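Branched-chain amino acid aminotransferase (Thermoproteus uzoniensis, PDB 5CE8) probably catalyses the pyridoxal-phosphate-dependent transfer of the amino group between leucine, isoleucine or valine and 2-oxoglutarate, a step in branched-chain amino acid biosynthesis. Local coordinates at residues 142-147 / 181-187; 101-107 / 127-133. All blocks are in the same frame, centred on the assembly; numbering follows the deposited sequence.

Contact 1: residues 142-147 / 181-187; sequences VRAAVV and GYDEAIM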
loop_
_atom_site.group_PDB
_atom_site.type_symbol
_atom_site.label_atom_id
_atom_site.label_comp_id
_atom_site.label_asym_id
_atom_site.label_seq_id
_atom_site.Cartn_x
_atom_site.Cartn_y
_atom_site.Cartn_z
ATOM N N VAL A 142 13.593 1.902 29.582
ATOM C CA VAL A 142 13.085 3.117 28.966
ATOM C C VAL A 142 11.610 2.971 28.571
ATOM O O VAL A 142 11.116 1.906 28.520
ATOM C CB VAL A 142 13.868 3.412 27.702
ATOM C CG1 VAL A 142 15.349 3.806 28.008
ATOM C CG2 VAL A 142 13.782 2.302 26.733
ATOM N N ARG A 143 10.918 4.083 28.388
ATOM C CA ARG A 143 9.498 4.106 28.043
ATOM C C ARG A 143 9.554 4.451 26.585
ATOM O O ARG A 143 10.285 5.386 26.187
ATOM C CB ARG A 143 8.785 5.161 28.892
ATOM C CG ARG A 143 8.877 4.896 30.400
ATOM C CD ARG A 143 8.047 5.814 31.233
ATOM N NE ARG A 143 8.691 7.107 31.260
ATOM C CZ ARG A 143 8.430 8.157 30.460
ATOM N NH1 ARG A 143 7.465 8.159 29.546
ATOM N NH2 ARG A 143 9.185 9.230 30.592
ATOM N N ALA A 144 8.806 3.698 25.799
ATOM C CA ALA A 144 8.755 3.893 24.385
ATOM C C ALA A 144 7.358 4.201 23.831
ATOM O O ALA A 144 6.341 3.897 24.456
ATOM C CB ALA A 144 9.391 2.673 23.731
ATOM N N ALA A 145 7.321 4.955 22.734
ATOM C CA ALA A 145 6.132 5.329 22.049
ATOM C C ALA A 145 6.210 4.855 20.616
ATOM O O ALA A 145 7.222 5.016 19.929
ATOM C CB ALA A 145 5.887 6.814 22.112
ATOM N N VAL A 146 5.151 4.226 20.127
ATOM C CA VAL A 146 5.122 3.975 18.638
ATOM C C VAL A 146 4.838 5.321 18.025
ATOM O O VAL A 146 3.836 6.002 18.409
ATOM C CB VAL A 146 3.975 2.969 18.102
ATOM C CG1 VAL A 146 4.158 2.807 16.607
ATOM C CG2 VAL A 146 4.024 1.574 18.848
ATOM N N VAL A 147 5.708 5.744 17.107
ATOM C CA VAL A 147 5.560 7.024 16.451
ATOM C C VAL A 147 4.721 7.108 15.190
ATOM O O VAL A 147 4.318 6.079 14.589
ATOM C CB VAL A 147 6.915 7.701 16.220
ATOM C CG1 VAL A 147 7.567 7.923 17.491
ATOM C CG2 VAL A 147 7.860 6.892 15.315
ATOM N N GLY A 181 8.581 13.590 26.217
ATOM C CA GLY A 181 9.251 12.971 27.403
ATOM C C GLY A 181 9.340 11.416 27.511
ATOM O O GLY A 181 9.751 10.912 28.546
ATOM N N TYR A 182 8.956 10.654 26.484
ATOM C CA TYR A 182 9.418 9.242 26.327
ATOM C C TYR A 182 10.892 9.208 26.032
ATOM O O TYR A 182 11.479 10.215 25.490
ATOM C CB TYR A 182 8.736 8.537 25.124
ATOM C CG TYR A 182 7.239 8.527 25.244
ATOM C CD1 TYR A 182 6.585 7.583 26.047
ATOM C CD2 TYR A 182 6.460 9.503 24.607
ATOM C CE1 TYR A 182 5.209 7.607 26.215
ATOM C CE2 TYR A 182 5.083 9.517 24.766
ATOM C CZ TYR A 182 4.476 8.587 25.589
ATOM O OH TYR A 182 3.119 8.589 25.713
ATOM N N ASP A 183 11.508 8.062 26.272
ATOM C CA ASP A 183 12.949 7.987 26.074
ATOM C C ASP A 183 13.287 7.614 24.623
ATOM O O ASP A 183 14.294 8.034 24.117
ATOM C CB ASP A 183 13.577 6.993 27.027
ATOM C CG ASP A 183 13.146 7.195 28.444
ATOM O OD1 ASP A 183 13.504 8.256 28.974
ATOM O OD2 ASP A 183 12.419 6.337 29.029
ATOM N N GLU A 184 12.417 6.858 23.939
ATOM C CA GLU A 184 12.770 6.393 22.598
ATOM C C GLU A 184 11.497 6.074 21.789
ATOM O O GLU A 184 10.363 5.848 22.349
ATOM C CB GLU A 184 13.685 5.111 22.627
ATOM C CG GLU A 184 14.293 4.613 21.274
ATOM C CD GLU A 184 15.022 5.755 20.536
ATOM O OE1 GLU A 184 16.219 5.897 20.822
ATOM O OE2 GLU A 184 14.363 6.622 19.828
ATOM N N ALA A 185 11.737 6.049 20.474
ATOM C CA ALA A 185 10.735 5.743 19.455
ATOM C C ALA A 185 10.701 4.339 19.067
ATOM O O ALA A 185 11.715 3.730 19.025
ATOM C CB ALA A 185 10.964 6.540 18.212
ATOM N N ILE A 186 9.517 3.850 18.693
ATOM C CA ILE A 186 9.415 2.594 17.910
ATOM C C ILE A 186 8.789 2.980 16.614
ATOM O O ILE A 186 7.795 3.626 16.613
ATOM C CB ILE A 186 8.569 1.461 18.628
ATOM C CG1 ILE A 186 9.444 0.717 19.663
ATOM C CG2 ILE A 186 8.173 0.331 17.672
ATOM C CD1 ILE A 186 8.694 0.312 20.837
ATOM N N MET A 187 9.268 2.401 15.496
ATOM C CA MET A 187 8.774 2.729 14.218
ATOM C C MET A 187 8.229 1.474 13.553
ATOM O O MET A 187 8.911 0.397 13.559
ATOM C CB MET A 187 9.927 3.255 13.302
ATOM C CG MET A 187 10.229 4.744 13.504
ATOM S SD MET A 187 11.321 5.433 12.202
ATOM C CE MET A 187 12.686 4.801 12.971
#
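Strands 142-146 and 184-188 are the two parallel strands of a beta-alpha-beta unit whose connection contains helix 167-179; here they zip together inside the mixed sheet of this class IV aminotransferase. Ala145 is gripped by both its polar groups: its N donates to Glu184 O (3.2 Å) and its O accepts from Ile186 N (2.9 Å), after which Val147 N reaches Ile186 O at 3.0 Å. Small residues make room for large ones. Ala145 CB is a small knob set on the Tyr182 ring, a CH-pi contact 3.7 Å from the centroid and nearly along the ring normal. On the other face of the sheet the bare methyl of Ala144 leaves a hollow that Ile186 fills, CD1 lying 3.8 Å from Ala144 CB, and Phe257 of strand 254-259 touches Ile186. Val147 straddles the far end, CG1 against Ala185 CB and CG2 against Met187 CG, each 3.7 Å, and also packs on Ala173 and Glu176 of the connecting helix. The Met187 side chain lies about 6 Å from the bound PLP. At the opposite end the strand pairing gives way to the loop 181-183, where Asp183 N donates to Arg143 O (2.9 Å). Asp183 OD2, also salt-bridged to Lys138, accepts from Arg143 N at 2.8 Å, and the Arg143 side chain reaches across so that NH2 donates to Gly181 O at 2.7 Å.

Contact 2: residues 101-107 / 127-133; sequences DLYIRPV and AIAAIPF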
loop_
_atom_site.group_PDB
_atom_site.type_symbol
_atom_site.label_atom_id
_atom_site.label_comp_id
_atom_site.label_asym_id
_atom_site.label_seq_id
_atom_site.Cartn_x
_atom_site.Cartn_y
_atom_site.Cartn_z
ATOM N N ASP A 101 35.899 3.822 28.140
ATOM C CA ASP A 101 34.820 3.472 27.174
ATOM C C ASP A 101 34.658 4.614 26.166
ATOM O O ASP A 101 34.641 5.832 26.526
ATOM C CB ASP A 101 33.466 3.247 27.856
ATOM C CG ASP A 101 33.439 2.049 28.742
ATOM O OD1 ASP A 101 34.430 1.334 28.741
ATOM O OD2 ASP A 101 32.428 1.884 29.495
ATOM N N LEU A 102 34.613 4.206 24.911
ATOM C CA LEU A 102 34.496 5.084 23.754
ATOM C C LEU A 102 33.389 4.620 22.819
ATOM O O LEU A 102 33.087 3.439 22.805
ATOM C CB LEU A 102 35.758 5.020 22.927
ATOM C CG LEU A 102 37.120 5.338 23.544
ATOM C CD1 LEU A 102 38.225 5.126 22.466
ATOM C CD2 LEU A 102 37.100 6.731 24.182
ATOM N N TYR A 103 32.819 5.584 22.109
ATOM C CA TYR A 103 32.090 5.394 20.874
ATOM C C TYR A 103 32.962 5.955 19.762
ATOM O O TYR A 103 33.435 7.082 19.807
ATOM C CB TYR A 103 30.791 6.144 20.967
ATOM C CG TYR A 103 29.872 5.924 19.809
ATOM C CD1 TYR A 103 29.938 6.747 18.689
ATOM C CD2 TYR A 103 28.918 4.916 19.832
ATOM C CE1 TYR A 103 29.095 6.566 17.626
ATOM C CE2 TYR A 103 28.057 4.719 18.750
ATOM C CZ TYR A 103 28.117 5.583 17.685
ATOM O OH TYR A 103 27.335 5.369 16.569
ATOM N N ILE A 104 33.210 5.134 18.783
ATOM C CA ILE A 104 33.984 5.458 17.607
ATOM C C ILE A 104 33.037 5.642 16.345
ATOM O O ILE A 104 32.207 4.763 16.009
ATOM C CB ILE A 104 34.965 4.305 17.371
ATOM C CG1 ILE A 104 35.970 4.150 18.580
ATOM C CG2 ILE A 104 35.764 4.516 16.099
ATOM C CD1 ILE A 104 36.368 2.693 18.777
ATOM N N ARG A 105 33.134 6.788 15.710
ATOM C CA ARG A 105 32.352 7.080 14.515
ATOM C C ARG A 105 33.156 7.186 13.193
ATOM O O ARG A 105 33.843 8.250 12.955
ATOM C CB ARG A 105 31.734 8.420 14.712
ATOM C CG ARG A 105 30.960 8.923 13.486
ATOM C CD ARG A 105 29.845 8.033 12.918
ATOM N NE ARG A 105 28.792 7.576 13.818
ATOM C CZ ARG A 105 27.690 8.235 14.143
ATOM N NH1 ARG A 105 27.403 9.481 13.737
ATOM N NH2 ARG A 105 26.840 7.639 14.941
ATOM N N PRO A 106 33.128 6.122 12.376
ATOM C CA PRO A 106 33.653 6.205 11.010
ATOM C C PRO A 106 32.582 6.819 10.155
ATOM O O PRO A 106 31.412 6.365 10.218
ATOM C CB PRO A 106 33.904 4.762 10.594
ATOM C CG PRO A 106 33.814 3.996 11.757
ATOM C CD PRO A 106 33.063 4.751 12.832
ATOM N N VAL A 107 32.940 7.845 9.382
ATOM C CA VAL A 107 32.077 8.466 8.494
ATOM C C VAL A 107 32.739 8.585 7.131
ATOM O O VAL A 107 33.844 9.071 7.022
ATOM C CB VAL A 107 31.510 9.789 8.977
ATOM C CG1 VAL A 107 32.545 10.775 9.373
ATOM C CG2 VAL A 107 30.550 10.358 7.958
ATOM N N ALA A 127 36.609 9.714 7.619
ATOM C CA ALA A 127 37.086 10.279 8.910
ATOM C C ALA A 127 36.617 9.364 10.006
ATOM O O ALA A 127 35.465 8.765 9.931
ATOM C CB ALA A 127 36.547 11.676 9.114
ATOM N N ILE A 128 37.458 9.242 11.013
ATOM C CA ILE A 128 37.229 8.359 12.150
ATOM C C ILE A 128 37.623 9.064 13.394
ATOM O O ILE A 128 38.799 9.410 13.630
ATOM C CB ILE A 128 38.021 7.079 12.172
ATOM C CG1 ILE A 128 37.662 6.164 11.054
ATOM C CG2 ILE A 128 37.839 6.338 13.515
ATOM C CD1 ILE A 128 38.775 5.195 10.689
ATOM N N ALA A 129 36.605 9.257 14.194
ATOM C CA ALA A 129 36.690 9.882 15.507
ATOM C C ALA A 129 36.330 8.892 16.580
ATOM O O ALA A 129 35.378 8.060 16.406
ATOM C CB ALA A 129 35.723 11.019 15.585
ATOM N N ALA A 130 37.062 9.041 17.686
ATOM C CA ALA A 130 36.932 8.252 18.915
ATOM C C ALA A 130 36.641 9.178 20.082
ATOM O O ALA A 130 37.439 10.058 20.352
ATOM C CB ALA A 130 38.215 7.494 19.162
ATOM N N ILE A 131 35.496 9.006 20.747
ATOM C CA ILE A 131 35.069 9.891 21.742
ATOM C C ILE A 131 34.670 9.181 23.061
ATOM O O ILE A 131 34.012 8.127 23.048
ATOM C CB ILE A 131 33.942 10.820 21.136
ATOM C CG1 ILE A 131 32.566 10.616 21.761
ATOM C CG2 ILE A 131 33.874 10.706 19.599
ATOM C CD1 ILE A 131 31.533 11.644 21.317
ATOM N N PRO A 132 34.977 9.808 24.210
ATOM C CA PRO A 132 34.511 9.237 25.436
ATOM C C PRO A 132 33.028 9.154 25.427
ATOM O O PRO A 132 32.385 10.039 24.848
ATOM C CB PRO A 132 34.957 10.241 26.482
ATOM C CG PRO A 132 36.195 10.766 25.908
ATOM C CD PRO A 132 35.899 10.924 24.454
ATOM N N PHE A 133 32.471 8.086 26.007
ATOM C CA PHE A 133 30.986 7.839 25.913
ATOM C C PHE A 133 30.553 6.850 26.963
ATOM O O PHE A 133 31.111 5.747 27.041
ATOM C CB PHE A 133 30.620 7.291 24.511
ATOM C CG PHE A 133 29.145 7.457 24.106
ATOM C CD1 PHE A 133 28.612 8.715 23.838
ATOM C CD2 PHE A 133 28.313 6.329 23.905
ATOM C CE1 PHE A 133 27.287 8.862 23.392
ATOM C CE2 PHE A 133 27.002 6.473 23.462
ATOM C CZ PHE A 133 26.479 7.727 23.214
HETATM O O HOH W 1 30.446 3.670 28.599
#
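This is a regular antiparallel beta pairing in the interior of the antiparallel sheet of the smaller, N-terminal domain of the two-domain class IV aminotransferase fold: strand 102-109 lies between 125-132 and 41-50, and 125-132 continues the sheet to 14-17. Three hydrogen-bonded pairs alternate with non-hydrogen-bonded ones. Tyr103 and Ile131 exchange two bonds of 3.0 Å (N to O each way); Arg105 N meets Ala129 O at 2.7 Å and Ala129 N returns to Arg105 O at 3.2 Å; Val107 N to Ala127 O (2.7 Å) and Ala127 N to Val107 O (2.9 Å) complete the run. Pro106, lacking an amide hydrogen, occupies a non-hydrogen-bonded position opposite Ile128, so its ring costs this pairing no bond. The face carrying Ile104, Pro106, Ile128 and Ala130 is apolar, with Ile104 CG2 3.8 Å from Ile128 CG2, and helix 82-95 covers it through Val89 and Ala88. On the other face Arg105 NH2 donates to Tyr103 OH (2.8 Å), and Arg105 NH1 also bonds Asn37 and Tyr38 of a neighbouring subunit, tying this face to the assembly. The same face borders the cofactor site: the Tyr103 side chain is about 4 Å from that of Thr260, a PLP-binding residue. Tyr103 turns its edge toward the face of Phe133, centroids 5.4 Å apart. Asp101 OD1 is held by the backbone N of Trp50 in strand 41-50, and at the segment ends a water donates to Asp101 OD2 (2.8 Å) and Phe133 O (2.7 Å), joining the side chain of one to the backbone of the other.

From the N terminus the chain first meets contact 2, where strand 102-109 runs out, the 19 residues between the two segments turn back, and 127-133 closes the loop in antiparallel fashion. Strand 125-132 is followed directly by strand 142-146, which opens contact 1; that loop, longer and containing helix 167-179, closes when 181-187 returns in parallel. The two loops stand in series, neither enclosing nor crossing the other. Contact 2 joins two neighbouring strands of the antiparallel sheet, contact 1 two of the mixed sheet; their centres are 26 Å apart and their nearest atoms about 11 Å. Tyr103 and Met187, one from each, come near the bound PLP, so the cofactor lies close to both sheets.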